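Local coordinates for putative Lipoprotein (Shewanella oneidensis, PDB 3U24) that is of unknown function but binds zinc and calcium ions and may be related to zinc-dependent peptidases, at residues P137-D140 / R141-V145; F185-D188 / L189-Q192; I221-L224 / N225-S229; Q262-Q265 / K266-D270; L478-I482 / H483-M487. All coordinates share one frame; numbering follows the deposited sequence.

Interaction 1 (P137-D140 / R141-V145); sequences PLDD and RLRSV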
loop_
_atom_site.group_PDB
_atom_site.type_symbol
_atom_site.label_atom_id
_atom_site.label_comp_id
_atom_site.label_asym_id
_atom_site.label_seq_id
_atom_site.Cartn_x
_atom_site.Cartn_y
_atom_site.Cartn_z
ATOM N N PRO A 137 14.855 24.446 -7.087
ATOM C CA PRO A 137 15.506 25.676 -6.642
ATOM C C PRO A 137 15.227 26.005 -5.166
ATOM O O PRO A 137 14.095 25.889 -4.705
ATOM C CB PRO A 137 14.921 26.738 -7.572
ATOM C CG PRO A 137 14.509 25.974 -8.816
ATOM C CD PRO A 137 14.025 24.649 -8.296
ATOM N N LEU A 138 16.268 26.365 -4.427
ATOM C CA LEU A 138 16.135 26.443 -2.968
ATOM C C LEU A 138 15.300 27.650 -2.555
ATOM O O LEU A 138 14.374 27.539 -1.754
ATOM C CB LEU A 138 17.501 26.433 -2.294
ATOM C CG LEU A 138 17.576 26.684 -0.784
ATOM C CD1 LEU A 138 16.971 25.523 -0.009
ATOM C CD2 LEU A 138 19.055 26.963 -0.391
ATOM N N ASP A 139 15.593 28.781 -3.149
ATOM C CA ASP A 139 14.818 29.974 -2.885
ATOM C C ASP A 139 13.322 29.753 -3.202
ATOM O O ASP A 139 12.496 30.228 -2.466
ATOM C CB ASP A 139 15.403 31.191 -3.618
ATOM C CG ASP A 139 16.814 31.619 -3.069
ATOM O OD1 ASP A 139 17.450 30.886 -2.248
ATOM O OD2 ASP A 139 17.314 32.711 -3.480
ATOM N N ASP A 140 12.970 29.014 -4.245
ATOM C CA ASP A 140 11.557 28.733 -4.500
ATOM C C ASP A 140 10.973 27.834 -3.413
ATOM O O ASP A 140 9.884 28.095 -2.913
ATOM C CB ASP A 140 11.306 28.041 -5.848
ATOM C CG ASP A 140 11.752 28.876 -7.054
ATOM O OD1 ASP A 140 12.231 30.019 -6.869
ATOM O OD2 ASP A 140 11.653 28.359 -8.204
ATOM N N ARG A 141 11.686 26.773 -3.054
ATOM C CA ARG A 141 11.248 25.941 -1.944
ATOM C C ARG A 141 11.048 26.740 -0.645
ATOM O O ARG A 141 10.037 26.609 -0.012
ATOM C CB ARG A 141 12.269 24.858 -1.665
ATOM C CG ARG A 141 12.196 23.640 -2.572
ATOM C CD ARG A 141 13.255 22.624 -2.138
ATOM N NE ARG A 141 14.559 22.949 -2.700
ATOM C CZ ARG A 141 15.735 22.606 -2.180
ATOM N NH1 ARG A 141 15.807 21.974 -1.038
ATOM N NH2 ARG A 141 16.839 22.935 -2.797
ATOM N N LEU A 142 12.022 27.554 -0.261
ATOM C CA LEU A 142 11.946 28.318 1.008
ATOM C C LEU A 142 10.833 29.365 0.996
ATOM O O LEU A 142 10.222 29.613 2.013
ATOM C CB LEU A 142 13.289 28.975 1.339
ATOM C CG LEU A 142 14.363 27.915 1.597
ATOM C CD1 LEU A 142 15.726 28.566 1.723
ATOM C CD2 LEU A 142 14.054 27.094 2.840
ATOM N N ARG A 143 10.583 29.976 -0.152
ATOM C CA ARG A 143 9.488 30.925 -0.261
ATOM C C ARG A 143 8.153 30.203 -0.141
ATOM O O ARG A 143 7.208 30.761 0.421
ATOM C CB ARG A 143 9.546 31.710 -1.557
ATOM C CG ARG A 143 10.629 32.777 -1.523
ATOM C CD ARG A 143 10.824 33.542 -2.839
ATOM N NE ARG A 143 11.805 34.606 -2.623
ATOM C CZ ARG A 143 12.919 34.790 -3.341
ATOM N NH1 ARG A 143 13.211 34.038 -4.386
ATOM N NH2 ARG A 143 13.743 35.772 -3.024
ATOM N N SER A 144 8.073 28.971 -0.663
ATOM C CA SER A 144 6.867 28.164 -0.476
ATOM C C SER A 144 6.644 27.854 1.008
ATOM O O SER A 144 5.522 27.987 1.536
ATOM C CB SER A 144 6.906 26.868 -1.312
ATOM O OG SER A 144 6.732 27.192 -2.688
ATOM N N VAL A 145 7.706 27.452 1.677
ATOM C CA VAL A 145 7.652 27.164 3.102
ATOM C C VAL A 145 7.322 28.455 3.907
ATOM O O VAL A 145 6.503 28.441 4.841
ATOM C CB VAL A 145 9.008 26.604 3.572
ATOM C CG1 VAL A 145 9.069 26.545 5.093
ATOM C CG2 VAL A 145 9.225 25.238 2.946
HETATM O O HOH W 1 16.289 34.552 -5.215
HETATM O O HOH W 2 8.012 29.475 -4.514
#
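Leu138 and Arg141 meet in the first turn of helix 138-148, where the guanidinium group folds back over the leucine. Arg141 bends at its third torsion (chi3 -83°), which turns the chain back toward the start of the helix and brings one flat face over Leu138 CD1. That methyl lies off-centre, 3.8 Å from Arg141 CZ, while Arg141 NH2 comes to 3.6 Å from Leu138 CB. Arg141 NH2 bonds to Ala136 O just before the helix and Arg141 NH1 to Ile131 O at the end of helix 124-131, beside the zinc-binding Glu133. One turn on, Leu142 CD1 packs against Leu138 CG at 3.6 Å, and this pair faces helix 187-195. The backbone closes with Arg141 N to Pro137 O, 3.1 Å, Pro137 being the N-cap residue. On another side Arg143 NH1 lies 3.7 Å from Asp139 CB. Its charge does not meet the carboxylate directly: a water donates to Asp139 OD2 and accepts from Arg143 NH1, while Arg143 NE makes a salt bridge to Glu202. The chemistry thus splits the turn: leucines carry the apolar packing, Arg141 ties the helix start to preceding carbonyls, and Asp139 and Arg143 couple through water, probably with only modest electrostatic gain.

Interaction 2 (F185-D188 / L189-Q192); sequences FSDD and LLKQ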
loop_
_atom_site.group_PDB
_atom_site.type_symbol
_atom_site.label_atom_id
_atom_site.label_comp_id
_atom_site.label_asym_id
_atom_site.label_seq_id
_atom_site.Cartn_x
_atom_site.Cartn_y
_atom_site.Cartn_z
ATOM N N PHE A 185 10.901 21.062 11.112
ATOM C CA PHE A 185 11.067 22.398 11.674
ATOM C C PHE A 185 12.283 22.423 12.611
ATOM O O PHE A 185 12.143 22.540 13.828
ATOM C CB PHE A 185 9.778 22.912 12.348
ATOM C CG PHE A 185 8.646 23.102 11.378
ATOM C CD1 PHE A 185 8.572 24.243 10.602
ATOM C CD2 PHE A 185 7.712 22.104 11.155
ATOM C CE1 PHE A 185 7.546 24.406 9.657
ATOM C CE2 PHE A 185 6.706 22.249 10.205
ATOM C CZ PHE A 185 6.623 23.395 9.449
ATOM N N SER A 186 13.470 22.341 11.986
ATOM C CA SER A 186 14.746 22.092 12.657
ATOM C C SER A 186 15.756 23.239 12.548
ATOM O O SER A 186 15.644 24.157 11.696
ATOM C CB SER A 186 15.386 20.873 12.005
ATOM O OG SER A 186 15.804 21.204 10.672
ATOM N N ASP A 187 16.793 23.137 13.377
ATOM C CA ASP A 187 17.979 24.021 13.296
ATOM C C ASP A 187 18.569 23.994 11.884
ATOM O O ASP A 187 18.995 25.035 11.380
ATOM C CB ASP A 187 19.078 23.603 14.301
ATOM C CG ASP A 187 18.923 24.249 15.698
ATOM O OD1 ASP A 187 18.142 25.226 15.880
ATOM O OD2 ASP A 187 19.629 23.784 16.636
ATOM N N ASP A 188 18.609 22.813 11.271
ATOM C CA ASP A 188 19.065 22.672 9.898
ATOM C C ASP A 188 18.222 23.469 8.856
ATOM O O ASP A 188 18.776 24.072 7.939
ATOM C CB ASP A 188 19.136 21.196 9.515
ATOM C CG ASP A 188 20.292 20.434 10.224
ATOM O OD1 ASP A 188 21.232 21.048 10.836
ATOM O OD2 ASP A 188 20.250 19.171 10.171
ATOM N N LEU A 189 16.904 23.526 9.024
ATOM C CA LEU A 189 16.088 24.347 8.131
ATOM C C LEU A 189 16.424 25.832 8.349
ATOM O O LEU A 189 16.577 26.595 7.396
ATOM C CB LEU A 189 14.605 24.068 8.345
ATOM C CG LEU A 189 13.592 24.915 7.582
ATOM C CD1 LEU A 189 13.737 24.680 6.069
ATOM C CD2 LEU A 189 12.181 24.611 8.106
ATOM N N LEU A 190 16.606 26.236 9.594
ATOM C CA LEU A 190 16.990 27.623 9.855
ATOM C C LEU A 190 18.332 28.013 9.198
ATOM O O LEU A 190 18.465 29.124 8.661
ATOM C CB LEU A 190 17.019 27.933 11.337
ATOM C CG LEU A 190 15.674 27.840 12.053
ATOM C CD1 LEU A 190 15.898 28.063 13.563
ATOM C CD2 LEU A 190 14.698 28.861 11.477
ATOM N N LYS A 191 19.291 27.098 9.216
ATOM C CA LYS A 191 20.579 27.326 8.603
ATOM C C LYS A 191 20.427 27.459 7.087
ATOM O O LYS A 191 20.983 28.389 6.494
ATOM C CB LYS A 191 21.580 26.213 8.989
ATOM C CG LYS A 191 22.965 26.253 8.313
ATOM C CD LYS A 191 23.874 25.048 8.677
ATOM C CE LYS A 191 24.107 24.875 10.201
ATOM N NZ LYS A 191 24.941 23.692 10.636
ATOM N N GLN A 192 19.675 26.560 6.457
ATOM C CA GLN A 192 19.395 26.700 5.021
ATOM C C GLN A 192 18.806 28.078 4.707
ATOM O O GLN A 192 19.205 28.713 3.744
ATOM C CB GLN A 192 18.407 25.654 4.512
ATOM C CG GLN A 192 18.927 24.243 4.449
ATOM C CD GLN A 192 18.142 23.390 3.430
ATOM O OE1 GLN A 192 18.563 23.247 2.280
ATOM N NE2 GLN A 192 16.977 22.883 3.842
#
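This is a helix N-cap, formed where the chain enters the short helix 187-195 between Ser186 and Leu189, with an apolar contact just ahead of it. Ser186 is the N-cap residue. Its hydroxyl oxygen accepts from Leu189 N, with Ser186 OG 3.1 Å from that nitrogen and an N-H...O angle of 153°. The serine side chain stands between its own backbone N and carbonyl carbon (chi1 69°), which turns OG back over the opening turn of the helix. OG thus does the capping, the classic way of satisfying an amide that the first turn of a helix leaves without a carbonyl partner. Leu190 N to Ser186 O, 3.1 Å, is the first bond of the regular ladder, which goes on with Lys191 N to Asp187 O and Gln192 N to Asp188 O, each 3.0 Å. Before the cap, Phe185 comes obliquely against the leucine, its CD1 4.4 Å from Leu189 CD2; the ring also meets Phe127 edge-to-face and touches Phe210 and Ile217 of helix 200-234. Leu189 extends its CG away from the backbone N (chi1 175°), and its side chain reaches Leu142 and Ile131. On the exposed side, Asp188 OD1 lies 4.6 Å from Lys191 NZ, too far for a salt bridge, so any attraction between the opposite charges is probably weak.

Interaction 3 (I221-L224 / N225-S229); sequences ISWL and NAQVS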
loop_
_atom_site.group_PDB
_atom_site.type_symbol
_atom_site.label_atom_id
_atom_site.label_comp_id
_atom_site.label_asym_id
_atom_site.label_seq_id
_atom_site.Cartn_x
_atom_site.Cartn_y
_atom_site.Cartn_z
ATOM N N ILE A 221 0.834 19.726 20.744
ATOM C CA ILE A 221 1.324 18.469 21.334
ATOM C C ILE A 221 0.941 18.388 22.815
ATOM O O ILE A 221 0.555 17.309 23.270
ATOM C CB ILE A 221 2.822 18.327 21.190
ATOM C CG1 ILE A 221 3.132 18.094 19.694
ATOM C CG2 ILE A 221 3.373 17.219 22.123
ATOM C CD1 ILE A 221 4.552 18.500 19.313
ATOM N N SER A 222 0.990 19.523 23.534
ATOM C CA SER A 222 0.562 19.549 24.942
ATOM C C SER A 222 -0.918 19.233 25.037
ATOM O O SER A 222 -1.362 18.517 25.930
ATOM C CB SER A 222 0.771 20.907 25.621
ATOM O OG SER A 222 2.159 21.212 25.632
ATOM N N TRP A 223 -1.684 19.805 24.133
ATOM C CA TRP A 223 -3.087 19.496 24.128
ATOM C C TRP A 223 -3.326 18.001 23.846
ATOM O O TRP A 223 -4.111 17.350 24.538
ATOM C CB TRP A 223 -3.788 20.390 23.162
ATOM C CG TRP A 223 -5.269 20.161 23.062
ATOM C CD1 TRP A 223 -6.267 20.763 23.825
ATOM C CD2 TRP A 223 -5.978 19.323 22.078
ATOM N NE1 TRP A 223 -7.494 20.366 23.384
ATOM C CE2 TRP A 223 -7.391 19.496 22.346
ATOM C CE3 TRP A 223 -5.584 18.470 21.058
ATOM C CZ2 TRP A 223 -8.368 18.804 21.636
ATOM C CZ3 TRP A 223 -6.559 17.811 20.310
ATOM C CH2 TRP A 223 -7.932 17.974 20.583
ATOM N N LEU A 224 -2.630 17.456 22.862
ATOM C CA LEU A 224 -2.760 16.029 22.534
ATOM C C LEU A 224 -2.400 15.172 23.746
ATOM O O LEU A 224 -3.088 14.222 24.038
ATOM C CB LEU A 224 -1.923 15.656 21.311
ATOM C CG LEU A 224 -2.347 16.144 19.898
ATOM C CD1 LEU A 224 -1.296 15.806 18.848
ATOM C CD2 LEU A 224 -3.682 15.567 19.469
ATOM N N ASN A 225 -1.351 15.551 24.474
ATOM C CA ASN A 225 -0.961 14.818 25.681
ATOM C C ASN A 225 -2.051 14.874 26.740
ATOM O O ASN A 225 -2.332 13.852 27.410
ATOM C CB ASN A 225 0.366 15.314 26.282
ATOM C CG ASN A 225 1.607 14.824 25.517
ATOM O OD1 ASN A 225 1.617 13.795 24.820
ATOM N ND2 ASN A 225 2.667 15.588 25.646
ATOM N N ALA A 226 -2.664 16.047 26.917
ATOM C CA ALA A 226 -3.776 16.143 27.851
ATOM C C ALA A 226 -4.925 15.228 27.379
ATOM O O ALA A 226 -5.571 14.557 28.205
ATOM C CB ALA A 226 -4.244 17.602 28.063
ATOM N N GLN A 227 -5.164 15.145 26.077
ATOM C CA GLN A 227 -6.231 14.251 25.593
ATOM C C GLN A 227 -5.938 12.757 25.880
ATOM O O GLN A 227 -6.797 12.043 26.351
ATOM C CB GLN A 227 -6.542 14.462 24.113
ATOM C CG GLN A 227 -7.058 15.861 23.803
ATOM C CD GLN A 227 -8.498 16.041 24.249
ATOM O OE1 GLN A 227 -9.400 15.268 23.852
ATOM N NE2 GLN A 227 -8.731 17.029 25.048
ATOM N N VAL A 228 -4.741 12.293 25.567
ATOM C CA VAL A 228 -4.357 10.896 25.807
ATOM C C VAL A 228 -4.589 10.574 27.307
ATOM O O VAL A 228 -5.180 9.549 27.666
ATOM C CB VAL A 228 -2.836 10.673 25.503
ATOM C CG1 VAL A 228 -2.324 9.332 26.043
ATOM C CG2 VAL A 228 -2.554 10.842 24.015
ATOM N N SER A 229 -4.145 11.482 28.164
ATOM C CA SER A 229 -4.284 11.282 29.581
ATOM C C SER A 229 -5.779 11.134 29.994
ATOM O O SER A 229 -6.114 10.203 30.712
ATOM C CB SER A 229 -3.595 12.412 30.350
ATOM O OG SER A 229 -3.951 12.321 31.695
#
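Gln227 N gives its hydrogen to Trp223 O across 2.9 Å, and the same two residues meet again through their side chains one helical turn apart. The indole of Trp223 swings out with CG opposite the backbone N (chi1 180°), while Gln227 bends at its second torsion (chi2 -75°) and so lays its methylene and amide along the ring. Gln227 CG sits over the six-membered ring, 3.7 Å from its centroid and almost exactly on the ring normal, a CH-pi contact. Beyond it the amide continues across the same face: Gln227 CD is 3.8 Å from Trp223 CZ2, and Gln227 NE2 is 3.9 Å from Trp223 CE2. Amide and ring planes are only 15° apart, so the end of the glutamine lies nearly flat on the indole. A looser pairing forms around the helix, where Ile221 and Asn225 run side by side and Ile221 CG2 comes to 3.9 Å from Asn225 ND2. Asn225 N and Val228 N continue the alpha-helical ladder to Ile221 O and Leu224 O. All of this is plain packing in the second half of the long helix 200-234, away from the metal sites: Leu224, Asn225 and Val228 rest on helix 168-179, Ile221 on Phe182, and Trp223 on Ile163 in a loop.

Interaction 4 (Q262-Q265 / K266-D270); sequences QLYQ and KAMVD
A selenium atom beside a tyrosine ring marks this contact: Met268, present as selenomethionine, lies along Tyr264 one turn later in helix 260-289. It is a Met-aromatic contact of the i to i+4 kind. The selenium approaches obliquely, with Met268 SE 4.7 Å from the centroid of the Tyr264 ring and 40° off the ring normal, so it sits past the rim and closer to the hydroxyl end. The methylene before it does the covering. Met268 CG stands over the ring face, offset toward the rim, and comes to 3.7 Å from Tyr264 CZ. Two successive bends in the Met268 chain (chi2 -66°, chi3 -81°) carry it along the tyrosine, so that the two side chains point the same way. The backbone holds the pair in step, Met268 N bonding to Tyr264 O at 2.9 Å, with Ala267 N to Leu263 O and Lys266 N to Gln262 O around the same turns. Tyr264 also stacks on Tyr480, and Met268 touches Ile477, which joins this helix to helix 459-485; Leu263, Lys266 and Ala267 instead pack on Tyr525 of helix 523-542. Met268 lies near Asp272, seen to bind zinc in a crystal structure of this protein; a bound zinc ion is about 5 Å from the Met268 side chain. At the far end of the ring, Tyr264 OH is 3.8 Å from Met268 SE and 3.9 Å from Met268 CE.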
loop_
_atom_site.group_PDB
_atom_site.type_symbol
_atom_site.label_atom_id
_atom_site.label_comp_id
_atom_site.label_asym_id
_atom_site.label_seq_id
_atom_site.Cartn_x
_atom_site.Cartn_y
_atom_site.Cartn_z
ATOM N N GLN A 262 -17.876 -12.089 2.400
ATOM C CA GLN A 262 -17.589 -13.161 1.458
ATOM C C GLN A 262 -16.101 -13.471 1.362
ATOM O O GLN A 262 -15.697 -14.640 1.311
ATOM C CB GLN A 262 -18.143 -12.826 0.068
ATOM C CG GLN A 262 -19.620 -13.070 -0.109
ATOM C CD GLN A 262 -20.040 -12.564 -1.476
ATOM O OE1 GLN A 262 -19.996 -11.359 -1.749
ATOM N NE2 GLN A 262 -20.407 -13.485 -2.361
ATOM N N LEU A 263 -15.273 -12.444 1.317
ATOM C CA LEU A 263 -13.821 -12.687 1.229
ATOM C C LEU A 263 -13.299 -13.425 2.496
ATOM O O LEU A 263 -12.448 -14.308 2.416
ATOM C CB LEU A 263 -13.067 -11.382 1.087
ATOM C CG LEU A 263 -11.551 -11.515 0.813
ATOM C CD1 LEU A 263 -11.275 -12.020 -0.606
ATOM C CD2 LEU A 263 -10.869 -10.210 1.080
ATOM N N TYR A 264 -13.781 -12.995 3.652
ATOM C CA TYR A 264 -13.421 -13.621 4.932
ATOM C C TYR A 264 -13.769 -15.108 4.902
ATOM O O TYR A 264 -12.960 -15.929 5.265
ATOM C CB TYR A 264 -14.172 -12.965 6.080
ATOM C CG TYR A 264 -14.111 -13.723 7.398
ATOM C CD1 TYR A 264 -13.010 -13.617 8.222
ATOM C CD2 TYR A 264 -15.190 -14.504 7.832
ATOM C CE1 TYR A 264 -12.967 -14.292 9.422
ATOM C CE2 TYR A 264 -15.162 -15.173 9.022
ATOM C CZ TYR A 264 -14.032 -15.061 9.819
ATOM O OH TYR A 264 -13.976 -15.715 11.015
ATOM N N GLN A 265 -14.971 -15.438 4.464
ATOM C CA GLN A 265 -15.382 -16.839 4.403
ATOM C C GLN A 265 -14.474 -17.639 3.462
ATOM O O GLN A 265 -14.046 -18.740 3.806
ATOM C CB GLN A 265 -16.870 -16.979 4.029
ATOM C CG GLN A 265 -17.787 -16.337 5.097
ATOM C CD GLN A 265 -19.277 -16.286 4.700
ATOM O OE1 GLN A 265 -19.637 -16.166 3.505
ATOM N NE2 GLN A 265 -20.142 -16.394 5.700
ATOM N N LYS A 266 -14.121 -17.068 2.315
ATOM C CA LYS A 266 -13.152 -17.703 1.443
ATOM C C LYS A 266 -11.771 -17.842 2.124
ATOM O O LYS A 266 -11.067 -18.847 1.917
ATOM C CB LYS A 266 -12.997 -16.948 0.124
ATOM C CG LYS A 266 -14.135 -17.120 -0.894
ATOM C CD LYS A 266 -13.911 -16.134 -2.063
ATOM C CE LYS A 266 -15.151 -15.925 -2.924
ATOM N NZ LYS A 266 -15.295 -17.119 -3.796
ATOM N N ALA A 267 -11.372 -16.834 2.887
ATOM C CA ALA A 267 -10.039 -16.847 3.536
ATOM C C ALA A 267 -9.971 -17.977 4.582
ATOM O O ALA A 267 -8.976 -18.702 4.673
ATOM C CB ALA A 267 -9.701 -15.481 4.154
HETATM N N MSE A 268 -11.074 -18.171 5.287
HETATM C CA MSE A 268 -11.174 -19.263 6.298
HETATM C C MSE A 268 -11.040 -20.627 5.662
HETATM O O MSE A 268 -10.347 -21.470 6.194
HETATM C CB MSE A 268 -12.488 -19.186 7.086
HETATM C CG MSE A 268 -12.575 -18.006 8.077
HETATM SE SE MSE A 268 -11.337 -18.058 9.606
HETATM C CE MSE A 268 -12.413 -19.295 10.739
ATOM N N VAL A 269 -11.701 -20.856 4.536
ATOM C CA VAL A 269 -11.557 -22.115 3.797
ATOM C C VAL A 269 -10.126 -22.278 3.224
ATOM O O VAL A 269 -9.509 -23.329 3.366
ATOM C CB VAL A 269 -12.663 -22.261 2.702
ATOM C CG1 VAL A 269 -12.376 -23.439 1.762
ATOM C CG2 VAL A 269 -14.065 -22.414 3.359
ATOM N N ASP A 270 -9.568 -21.237 2.625
ATOM C CA ASP A 270 -8.226 -21.361 2.075
ATOM C C ASP A 270 -7.189 -21.696 3.163
ATOM O O ASP A 270 -6.293 -22.494 2.939
ATOM C CB ASP A 270 -7.784 -20.099 1.299
ATOM C CG ASP A 270 -8.122 -20.142 -0.181
ATOM O OD1 ASP A 270 -8.262 -21.239 -0.807
ATOM O OD2 ASP A 270 -8.233 -19.027 -0.741
#

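Interaction 5 (L478-I482 / H483-M487); sequences LDYSI and HVKGM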
loop_
_atom_site.group_PDB
_atom_site.type_symbol
_atom_site.label_atom_id
_atom_site.label_comp_id
_atom_site.label_asym_id
_atom_site.label_seq_id
_atom_site.Cartn_x
_atom_site.Cartn_y
_atom_site.Cartn_z
ATOM N N LEU A 478 -7.429 -11.448 10.008
ATOM C CA LEU A 478 -7.079 -10.568 11.093
ATOM C C LEU A 478 -7.795 -9.235 10.960
ATOM O O LEU A 478 -8.454 -8.750 11.912
ATOM C CB LEU A 478 -5.565 -10.345 11.093
ATOM C CG LEU A 478 -5.010 -9.295 12.069
ATOM C CD1 LEU A 478 -4.744 -9.957 13.391
ATOM C CD2 LEU A 478 -3.696 -8.670 11.606
ATOM N N ASP A 479 -7.689 -8.634 9.776
ATOM C CA ASP A 479 -8.235 -7.285 9.615
ATOM C C ASP A 479 -9.753 -7.287 9.833
ATOM O O ASP A 479 -10.295 -6.444 10.562
ATOM C CB ASP A 479 -7.873 -6.669 8.275
ATOM C CG ASP A 479 -8.179 -5.168 8.224
ATOM O OD1 ASP A 479 -7.417 -4.368 8.847
ATOM O OD2 ASP A 479 -9.160 -4.788 7.528
ATOM N N TYR A 480 -10.408 -8.278 9.243
ATOM C CA TYR A 480 -11.844 -8.430 9.323
ATOM C C TYR A 480 -12.273 -8.762 10.734
ATOM O O TYR A 480 -13.184 -8.132 11.272
ATOM C CB TYR A 480 -12.314 -9.521 8.338
ATOM C CG TYR A 480 -13.817 -9.686 8.253
ATOM C CD1 TYR A 480 -14.584 -8.871 7.427
ATOM C CD2 TYR A 480 -14.477 -10.626 9.026
ATOM C CE1 TYR A 480 -15.988 -9.009 7.365
ATOM C CE2 TYR A 480 -15.865 -10.768 8.978
ATOM C CZ TYR A 480 -16.621 -9.975 8.131
ATOM O OH TYR A 480 -18.014 -10.129 8.079
ATOM N N SER A 481 -11.621 -9.749 11.343
ATOM C CA SER A 481 -12.037 -10.193 12.671
ATOM C C SER A 481 -11.881 -9.104 13.725
ATOM O O SER A 481 -12.710 -8.995 14.598
ATOM C CB SER A 481 -11.344 -11.482 13.076
ATOM O OG SER A 481 -11.567 -12.465 12.057
ATOM N N ILE A 482 -10.847 -8.293 13.610
ATOM C CA ILE A 482 -10.612 -7.191 14.542
ATOM C C ILE A 482 -11.719 -6.133 14.434
ATOM O O ILE A 482 -12.311 -5.753 15.416
ATOM C CB ILE A 482 -9.215 -6.564 14.285
ATOM C CG1 ILE A 482 -8.140 -7.492 14.840
ATOM C CG2 ILE A 482 -9.079 -5.175 14.929
ATOM C CD1 ILE A 482 -6.723 -7.047 14.492
ATOM N N HIS A 483 -12.037 -5.714 13.223
ATOM C CA HIS A 483 -12.970 -4.625 13.002
ATOM C C HIS A 483 -14.435 -5.012 13.020
ATOM O O HIS A 483 -15.292 -4.173 13.315
ATOM C CB HIS A 483 -12.604 -3.934 11.714
ATOM C CG HIS A 483 -11.370 -3.130 11.855
ATOM N ND1 HIS A 483 -11.346 -1.998 12.578
ATOM C CD2 HIS A 483 -10.062 -3.369 11.459
ATOM C CE1 HIS A 483 -10.099 -1.527 12.607
ATOM N NE2 HIS A 483 -9.320 -2.347 11.899
ATOM N N VAL A 484 -14.720 -6.288 12.749
ATOM C CA VAL A 484 -16.077 -6.759 12.607
ATOM C C VAL A 484 -16.454 -7.749 13.697
ATOM O O VAL A 484 -17.624 -7.810 14.085
ATOM C CB VAL A 484 -16.344 -7.387 11.193
ATOM C CG1 VAL A 484 -17.812 -7.856 11.061
ATOM C CG2 VAL A 484 -16.041 -6.351 10.119
ATOM N N LYS A 485 -15.495 -8.524 14.184
ATOM C CA LYS A 485 -15.843 -9.663 15.051
ATOM C C LYS A 485 -15.212 -9.574 16.438
ATOM O O LYS A 485 -15.182 -10.565 17.156
ATOM C CB LYS A 485 -15.413 -10.994 14.406
ATOM C CG LYS A 485 -16.046 -11.285 13.069
ATOM C CD LYS A 485 -15.463 -12.569 12.491
ATOM C CE LYS A 485 -15.965 -13.836 13.172
ATOM N NZ LYS A 485 -17.268 -14.220 12.561
ATOM N N GLY A 486 -14.689 -8.411 16.797
ATOM C CA GLY A 486 -14.098 -8.213 18.135
ATOM C C GLY A 486 -12.917 -9.116 18.501
ATOM O O GLY A 486 -12.753 -9.446 19.652
HETATM N N MSE A 487 -12.078 -9.507 17.546
HETATM C CA MSE A 487 -10.906 -10.344 17.872
HETATM C C MSE A 487 -9.992 -9.577 18.826
HETATM O O MSE A 487 -9.767 -8.381 18.637
HETATM C CB MSE A 487 -10.152 -10.726 16.596
HETATM C CG MSE A 487 -8.793 -11.370 16.784
HETATM SE SE MSE A 487 -7.983 -11.926 15.101
HETATM C CE MSE A 487 -8.749 -13.707 14.923
HETATM O O HOH W 3 -15.387 -5.680 16.077
#
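A chi1 of -175° sends the Tyr480 ring away from its own amide nitrogen, and Val484, whose CG1 takes the same orientation at -179°, comes down on it from one turn later. Val484 CB stands over the ring centre, 4.0 Å from the centroid, in a CH-pi contact, while Val484 CG1 reaches 3.8 Å from Tyr480 CZ. Lys485 runs past the ring edge instead, its CD 4.0 Å from Tyr480 CE2. As the helix ends, Ser481 O is gripped twice, by Lys485 N at 2.9 Å and by Met487 N at 3.1 Å; the two donors come from opposite faces of the carbonyl plane, neither on a lone pair. Gly486, with positive phi, leaves the helical path, consistent with the turn that brings Met487 N back to Ser481 O and lays the selenomethionine over Ser481, with Met487 CB 3.8 Å from Ser481 CB. A water bridges the turn, donating to Ile482 O and accepting from Gly486 N. On another side, Asp479 O lies near the plane of the His483 ring at its edge, with Ile482 CG2 over one face; the ring nitrogens bond to Ile241 N and to the carbonyls of Ala514 and Ser517. Three helices flank this end of helix 459-485: Tyr480 and Lys485 touch helix 260-289, Leu478 and Ile482 pack on helix 504-516, and Leu478 and Met487 meet helix 489-499.

The five contacts come one after another along a largely helical chain, each on one helix or at its end. Interactions 1 and 2, on helices 138-148 and 187-195, have centres about 13 Å apart and touch, Leu142 packing on Leu189 and Leu138 on Gln192. Interaction 3 follows on helix 200-234, its nearest atoms about 9 Å from interaction 2. Interactions 4 and 5 form a second pair, also about 13 Å between centres, joined by Tyr264 against Tyr480 although more than 200 residues separate them in sequence. The pairs stand far apart, with about 46 Å between the centres of interactions 1 and 5, so each packs its own region of the helical fold.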